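Local coordinates for protein enoyl-CoA hydratase (Mycobacterium smegmatis, PDB 3PE8) that probably hydrates the double bond of enoyl-CoA thioesters and carries a bound zinc ion, at residues Leu11-Leu24 with Phe41-Asp55. Sequence-based numbering, arbitrary orientation.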
loop_
_atom_site.group_PDB
_atom_site.type_symbol
_atom_site.label_atom_id
_atom_site.label_comp_id
_atom_site.label_asym_id
_atom_site.label_seq_id
_atom_site.Cartn_x
_atom_site.Cartn_y
_atom_site.Cartn_z
ATOM N N LEU A 11 39.232 -4.041 -5.618
ATOM C CA LEU A 11 38.389 -2.944 -6.109
ATOM C C LEU A 11 39.276 -1.788 -6.517
ATOM O O LEU A 11 40.021 -1.289 -5.689
ATOM C CB LEU A 11 37.392 -2.443 -5.063
ATOM C CG LEU A 11 36.340 -1.458 -5.585
ATOM C CD1 LEU A 11 35.284 -2.141 -6.440
ATOM C CD2 LEU A 11 35.685 -0.726 -4.385
ATOM N N LEU A 12 39.235 -1.391 -7.775
ATOM C CA LEU A 12 39.998 -0.229 -8.232
ATOM C C LEU A 12 39.151 1.017 -8.093
ATOM O O LEU A 12 37.925 0.963 -8.304
ATOM C CB LEU A 12 40.461 -0.401 -9.674
ATOM C CG LEU A 12 41.349 -1.619 -9.902
ATOM C CD1 LEU A 12 41.573 -1.820 -11.383
ATOM C CD2 LEU A 12 42.678 -1.492 -9.170
ATOM N N VAL A 13 39.793 2.127 -7.713
ATOM C CA VAL A 13 39.087 3.397 -7.472
ATOM C C VAL A 13 39.810 4.511 -8.223
ATOM O O VAL A 13 41.011 4.678 -8.079
ATOM C CB VAL A 13 39.012 3.728 -5.954
ATOM C CG1 VAL A 13 38.275 5.045 -5.690
ATOM C CG2 VAL A 13 38.398 2.566 -5.130
ATOM N N ASP A 14 39.055 5.298 -9.007
ATOM C CA ASP A 14 39.570 6.465 -9.705
ATOM C C ASP A 14 38.595 7.616 -9.457
ATOM O O ASP A 14 37.382 7.390 -9.468
ATOM C CB ASP A 14 39.618 6.218 -11.205
ATOM C CG ASP A 14 40.026 7.467 -11.986
ATOM O OD1 ASP A 14 39.145 8.242 -12.425
ATOM O OD2 ASP A 14 41.248 7.719 -12.079
ATOM N N THR A 15 39.107 8.821 -9.285
ATOM C CA THR A 15 38.249 10.024 -9.210
ATOM C C THR A 15 38.780 11.045 -10.201
ATOM O O THR A 15 39.934 11.473 -10.107
ATOM C CB THR A 15 38.169 10.622 -7.800
ATOM O OG1 THR A 15 37.850 9.571 -6.880
ATOM C CG2 THR A 15 37.087 11.721 -7.736
ATOM N N THR A 16 37.940 11.374 -11.179
ATOM C CA THR A 16 38.304 12.299 -12.278
ATOM C C THR A 16 37.070 13.149 -12.587
ATOM O O THR A 16 35.983 12.590 -12.782
ATOM C CB THR A 16 38.726 11.512 -13.544
ATOM O OG1 THR A 16 39.883 10.708 -13.259
ATOM C CG2 THR A 16 39.068 12.448 -14.721
ATOM N N ASP A 17 37.229 14.478 -12.582
ATOM C CA ASP A 17 36.144 15.380 -12.950
ATOM C C ASP A 17 34.892 15.147 -12.106
ATOM O O ASP A 17 33.730 15.202 -12.597
ATOM C CB ASP A 17 35.873 15.305 -14.457
ATOM C CG ASP A 17 37.043 15.754 -15.291
ATOM O OD1 ASP A 17 37.993 16.331 -14.743
ATOM O OD2 ASP A 17 37.000 15.490 -16.519
ATOM N N ARG A 18 35.157 14.878 -10.821
ATOM C CA ARG A 18 34.131 14.713 -9.784
ATOM C C ARG A 18 33.327 13.443 -9.930
ATOM O O ARG A 18 32.265 13.300 -9.338
ATOM C CB ARG A 18 33.262 15.971 -9.633
ATOM C CG ARG A 18 34.094 17.261 -9.412
ATOM C CD ARG A 18 33.220 18.468 -9.049
ATOM N NE ARG A 18 32.369 18.159 -7.894
ATOM C CZ ARG A 18 32.756 18.169 -6.622
ATOM N NH1 ARG A 18 33.987 18.539 -6.261
ATOM N NH2 ARG A 18 31.885 17.805 -5.689
ATOM N N VAL A 19 33.859 12.509 -10.727
ATOM C CA VAL A 19 33.242 11.209 -10.937
ATOM C C VAL A 19 34.147 10.118 -10.393
ATOM O O VAL A 19 35.318 10.055 -10.750
ATOM C CB VAL A 19 32.944 10.979 -12.434
ATOM C CG1 VAL A 19 32.286 9.575 -12.651
ATOM C CG2 VAL A 19 32.061 12.115 -13.011
ATOM N N ARG A 20 33.603 9.282 -9.495
ATOM C CA ARG A 20 34.389 8.194 -8.906
ATOM C C ARG A 20 33.976 6.899 -9.581
ATOM O O ARG A 20 32.808 6.531 -9.546
ATOM C CB ARG A 20 34.171 8.072 -7.409
ATOM C CG ARG A 20 35.031 6.918 -6.834
ATOM C CD ARG A 20 35.309 7.065 -5.397
ATOM N NE ARG A 20 36.101 8.252 -5.122
ATOM C CZ ARG A 20 36.274 8.737 -3.911
ATOM N NH1 ARG A 20 35.704 8.122 -2.864
ATOM N NH2 ARG A 20 37.014 9.840 -3.725
ATOM N N THR A 21 34.940 6.232 -10.216
ATOM C CA THR A 21 34.705 4.954 -10.838
ATOM C C THR A 21 35.203 3.857 -9.908
ATOM O O THR A 21 36.372 3.882 -9.462
ATOM C CB THR A 21 35.414 4.861 -12.206
ATOM O OG1 THR A 21 35.011 5.948 -13.070
ATOM C CG2 THR A 21 35.088 3.515 -12.906
ATOM N N LEU A 22 34.324 2.899 -9.626
ATOM C CA LEU A 22 34.622 1.736 -8.778
ATOM C C LEU A 22 34.600 0.541 -9.726
ATOM O O LEU A 22 33.562 0.248 -10.351
ATOM C CB LEU A 22 33.536 1.580 -7.713
ATOM C CG LEU A 22 33.336 2.775 -6.770
ATOM C CD1 LEU A 22 32.179 2.497 -5.801
ATOM C CD2 LEU A 22 34.645 3.112 -6.018
ATOM N N THR A 23 35.758 -0.087 -9.883
ATOM C CA THR A 23 35.907 -1.214 -10.822
ATOM C C THR A 23 36.095 -2.494 -10.027
ATOM O O THR A 23 37.120 -2.660 -9.375
ATOM C CB THR A 23 37.075 -0.993 -11.784
ATOM O OG1 THR A 23 36.897 0.256 -12.505
ATOM C CG2 THR A 23 37.181 -2.183 -12.777
ATOM N N LEU A 24 35.105 -3.397 -10.078
ATOM C CA LEU A 24 35.222 -4.733 -9.492
ATOM C C LEU A 24 36.428 -5.419 -10.137
ATOM O O LEU A 24 36.531 -5.448 -11.349
ATOM C CB LEU A 24 33.967 -5.564 -9.746
ATOM C CG LEU A 24 32.612 -4.952 -9.362
ATOM C CD1 LEU A 24 31.512 -5.909 -9.829
ATOM C CD2 LEU A 24 32.490 -4.691 -7.855
ATOM N N PHE A 41 33.508 -3.065 -1.551
ATOM C CA PHE A 41 32.611 -2.358 -2.477
ATOM C C PHE A 41 31.576 -1.523 -1.744
ATOM O O PHE A 41 31.376 -0.326 -2.027
ATOM C CB PHE A 41 31.928 -3.356 -3.404
ATOM C CG PHE A 41 30.946 -2.729 -4.339
ATOM C CD1 PHE A 41 31.371 -1.917 -5.381
ATOM C CD2 PHE A 41 29.581 -2.893 -4.129
ATOM C CE1 PHE A 41 30.443 -1.311 -6.222
ATOM C CE2 PHE A 41 28.660 -2.285 -4.980
ATOM C CZ PHE A 41 29.114 -1.487 -6.014
ATOM N N PHE A 42 30.900 -2.139 -0.782
ATOM C CA PHE A 42 29.853 -1.440 -0.049
ATOM C C PHE A 42 30.427 -0.284 0.755
ATOM O O PHE A 42 29.809 0.783 0.844
ATOM C CB PHE A 42 28.977 -2.403 0.771
ATOM C CG PHE A 42 28.148 -3.341 -0.085
ATOM C CD1 PHE A 42 27.255 -2.828 -1.022
ATOM C CD2 PHE A 42 28.294 -4.717 -0.007
ATOM C CE1 PHE A 42 26.522 -3.670 -1.852
ATOM C CE2 PHE A 42 27.548 -5.560 -0.848
ATOM C CZ PHE A 42 26.642 -5.025 -1.741
ATOM N N ARG A 43 31.625 -0.463 1.328
ATOM C CA ARG A 43 32.316 0.627 1.992
ATOM C C ARG A 43 32.690 1.758 1.020
ATOM O O ARG A 43 32.562 2.922 1.344
ATOM C CB ARG A 43 33.568 0.117 2.733
ATOM C CG ARG A 43 34.357 1.209 3.442
ATOM C CD ARG A 43 35.453 0.610 4.332
ATOM N NE ARG A 43 36.479 -0.028 3.494
ATOM C CZ ARG A 43 36.729 -1.339 3.393
ATOM N NH1 ARG A 43 36.047 -2.255 4.096
ATOM N NH2 ARG A 43 37.696 -1.734 2.572
ATOM N N ALA A 44 33.137 1.397 -0.176
ATOM C CA ALA A 44 33.486 2.391 -1.191
ATOM C C ALA A 44 32.283 3.246 -1.617
ATOM O O ALA A 44 32.425 4.459 -1.842
ATOM C CB ALA A 44 34.140 1.696 -2.418
ATOM N N LEU A 45 31.105 2.639 -1.690
ATOM C CA LEU A 45 29.877 3.388 -1.976
ATOM C C LEU A 45 29.591 4.420 -0.891
ATOM O O LEU A 45 29.314 5.600 -1.183
ATOM C CB LEU A 45 28.670 2.455 -2.181
ATOM C CG LEU A 45 28.615 1.668 -3.499
ATOM C CD1 LEU A 45 27.422 0.705 -3.479
ATOM C CD2 LEU A 45 28.589 2.584 -4.726
ATOM N N SER A 46 29.695 3.998 0.368
ATOM C CA SER A 46 29.483 4.878 1.493
ATOM C C SER A 46 30.517 5.988 1.520
ATOM O O SER A 46 30.207 7.166 1.771
ATOM C CB SER A 46 29.567 4.073 2.793
ATOM O OG SER A 46 28.349 3.390 2.942
ATOM N N ASP A 47 31.751 5.632 1.220
ATOM C CA ASP A 47 32.828 6.622 1.233
ATOM C C ASP A 47 32.583 7.667 0.132
ATOM O O ASP A 47 32.801 8.871 0.348
ATOM C CB ASP A 47 34.200 5.955 1.051
ATOM C CG ASP A 47 34.733 5.279 2.327
ATOM O OD1 ASP A 47 34.229 5.484 3.446
ATOM O OD2 ASP A 47 35.722 4.535 2.199
ATOM N N ALA A 48 32.114 7.216 -1.047
ATOM C CA ALA A 48 31.807 8.120 -2.151
ATOM C C ALA A 48 30.685 9.085 -1.747
ATOM O O ALA A 48 30.754 10.270 -2.015
ATOM C CB ALA A 48 31.429 7.329 -3.422
ATOM N N GLN A 49 29.671 8.562 -1.073
ATOM C CA GLN A 49 28.567 9.396 -0.609
ATOM C C GLN A 49 29.052 10.492 0.325
ATOM O O GLN A 49 28.550 11.629 0.289
ATOM C CB GLN A 49 27.509 8.531 0.084
ATOM C CG GLN A 49 26.372 9.320 0.684
ATOM C CD GLN A 49 25.548 10.052 -0.343
ATOM O OE1 GLN A 49 25.370 9.573 -1.461
ATOM N NE2 GLN A 49 24.968 11.188 0.057
ATOM N N ASN A 50 30.007 10.144 1.191
ATOM C CA ASN A 50 30.525 11.064 2.205
ATOM C C ASN A 50 31.623 12.028 1.726
ATOM O O ASN A 50 31.967 12.994 2.425
ATOM C CB ASN A 50 31.042 10.260 3.409
ATOM C CG ASN A 50 29.940 9.497 4.120
ATOM O OD1 ASN A 50 28.781 9.905 4.097
ATOM N ND2 ASN A 50 30.303 8.365 4.750
ATOM N N ASP A 51 32.143 11.794 0.527
ATOM C CA ASP A 51 33.294 12.519 0.034
ATOM C C ASP A 51 32.831 13.712 -0.778
ATOM O O ASP A 51 32.242 13.556 -1.848
ATOM C CB ASP A 51 34.184 11.605 -0.821
ATOM C CG ASP A 51 35.548 12.218 -1.120
ATOM O OD1 ASP A 51 35.656 13.473 -1.140
ATOM O OD2 ASP A 51 36.519 11.427 -1.288
ATOM N N ASP A 52 33.117 14.914 -0.288
ATOM C CA ASP A 52 32.697 16.122 -0.960
ATOM C C ASP A 52 33.363 16.349 -2.326
ATOM O O ASP A 52 32.882 17.185 -3.087
ATOM C CB ASP A 52 32.936 17.364 -0.062
ATOM C CG ASP A 52 31.992 17.425 1.141
ATOM O OD1 ASP A 52 31.030 16.647 1.223
ATOM O OD2 ASP A 52 32.201 18.293 2.029
ATOM N N ASP A 53 34.414 15.592 -2.651
ATOM C CA ASP A 53 35.066 15.656 -3.962
ATOM C C ASP A 53 34.321 14.852 -5.048
ATOM O O ASP A 53 34.695 14.934 -6.230
ATOM C CB ASP A 53 36.513 15.168 -3.869
ATOM C CG ASP A 53 37.380 16.052 -2.947
ATOM O OD1 ASP A 53 37.138 17.272 -2.857
ATOM O OD2 ASP A 53 38.296 15.498 -2.305
ATOM N N VAL A 54 33.254 14.149 -4.666
ATOM C CA VAL A 54 32.557 13.232 -5.589
ATOM C C VAL A 54 31.110 13.654 -5.794
ATOM O O VAL A 54 30.370 13.883 -4.824
ATOM C CB VAL A 54 32.574 11.802 -5.019
ATOM C CG1 VAL A 54 31.750 10.828 -5.914
ATOM C CG2 VAL A 54 34.037 11.317 -4.843
ATOM N N ASP A 55 30.709 13.777 -7.051
ATOM C CA ASP A 55 29.294 14.034 -7.372
ATOM C C ASP A 55 28.545 12.808 -7.885
ATOM O O ASP A 55 27.333 12.704 -7.701
ATOM C CB ASP A 55 29.151 15.137 -8.419
ATOM C CG ASP A 55 29.454 16.505 -7.887
ATOM O OD1 ASP A 55 29.399 16.753 -6.645
ATOM O OD2 ASP A 55 29.756 17.348 -8.744
HETATM O O HOH W 1 35.467 19.068 -3.824
HETATM O O HOH W 2 34.848 5.363 -2.723
HETATM O O HOH W 3 36.550 8.956 -0.124
#
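The beta-alpha-beta unit of strand 19-24, helix 35-50 and strand 56-61, with the hairpin partner strand 11-16 beside it, brings Arg18 and Arg20 against the 41-50 part of helix 35-50 and the loop that follows. Strand 19-24 and that part of the helix run antiparallel (178°) with axes 10.2 Å apart, the geometry of a crossover helix packed on its sheet. Arg18, in the type I' turn, grips Asp55 side-on: NE donates to OD2 and NH2 to OD1, each at 2.9 Å. Both oxygens lie in the guanidinium plane, yet the carboxylate is met from above its own plane, the two planes standing 58° apart. Arg18 NH2 also donates to Asp52 O (2.9 Å), and Asp53 O lies over the rim of one guanidinium face, so the group is held on several sides. The backbone adds a bond from Asp55 N to Arg18 O (2.8 Å).

Arg20 starts extended, and a bend at chi3 (-64°) carries its guanidinium across to Asp51, where NH2 forms a salt bridge to OD2 (3.0 Å). NE donates in plane to Thr15 OG1, which fixes the rotation of the group. Val54 CG2 lies over one face, toward the rim. Asp51 OD1 meanwhile accepts from Asp53 N, an Asx turn that shapes the loop.

Toward Leu11 the contact turns apolar. Ala44 CB sits tightly against Leu11 CD2 (3.5 Å), Leu22 CD1 meets Leu45 CD2 (3.7 Å), and Leu24 CD2 approaches Phe41 CD1.

Strand 19-24 pairs with strand 56-61 on its other edge, helix 183-195 touches Val19 and Asp55, and Arg203 of helix 199-234 is a second salt-bridge partner of Asp55.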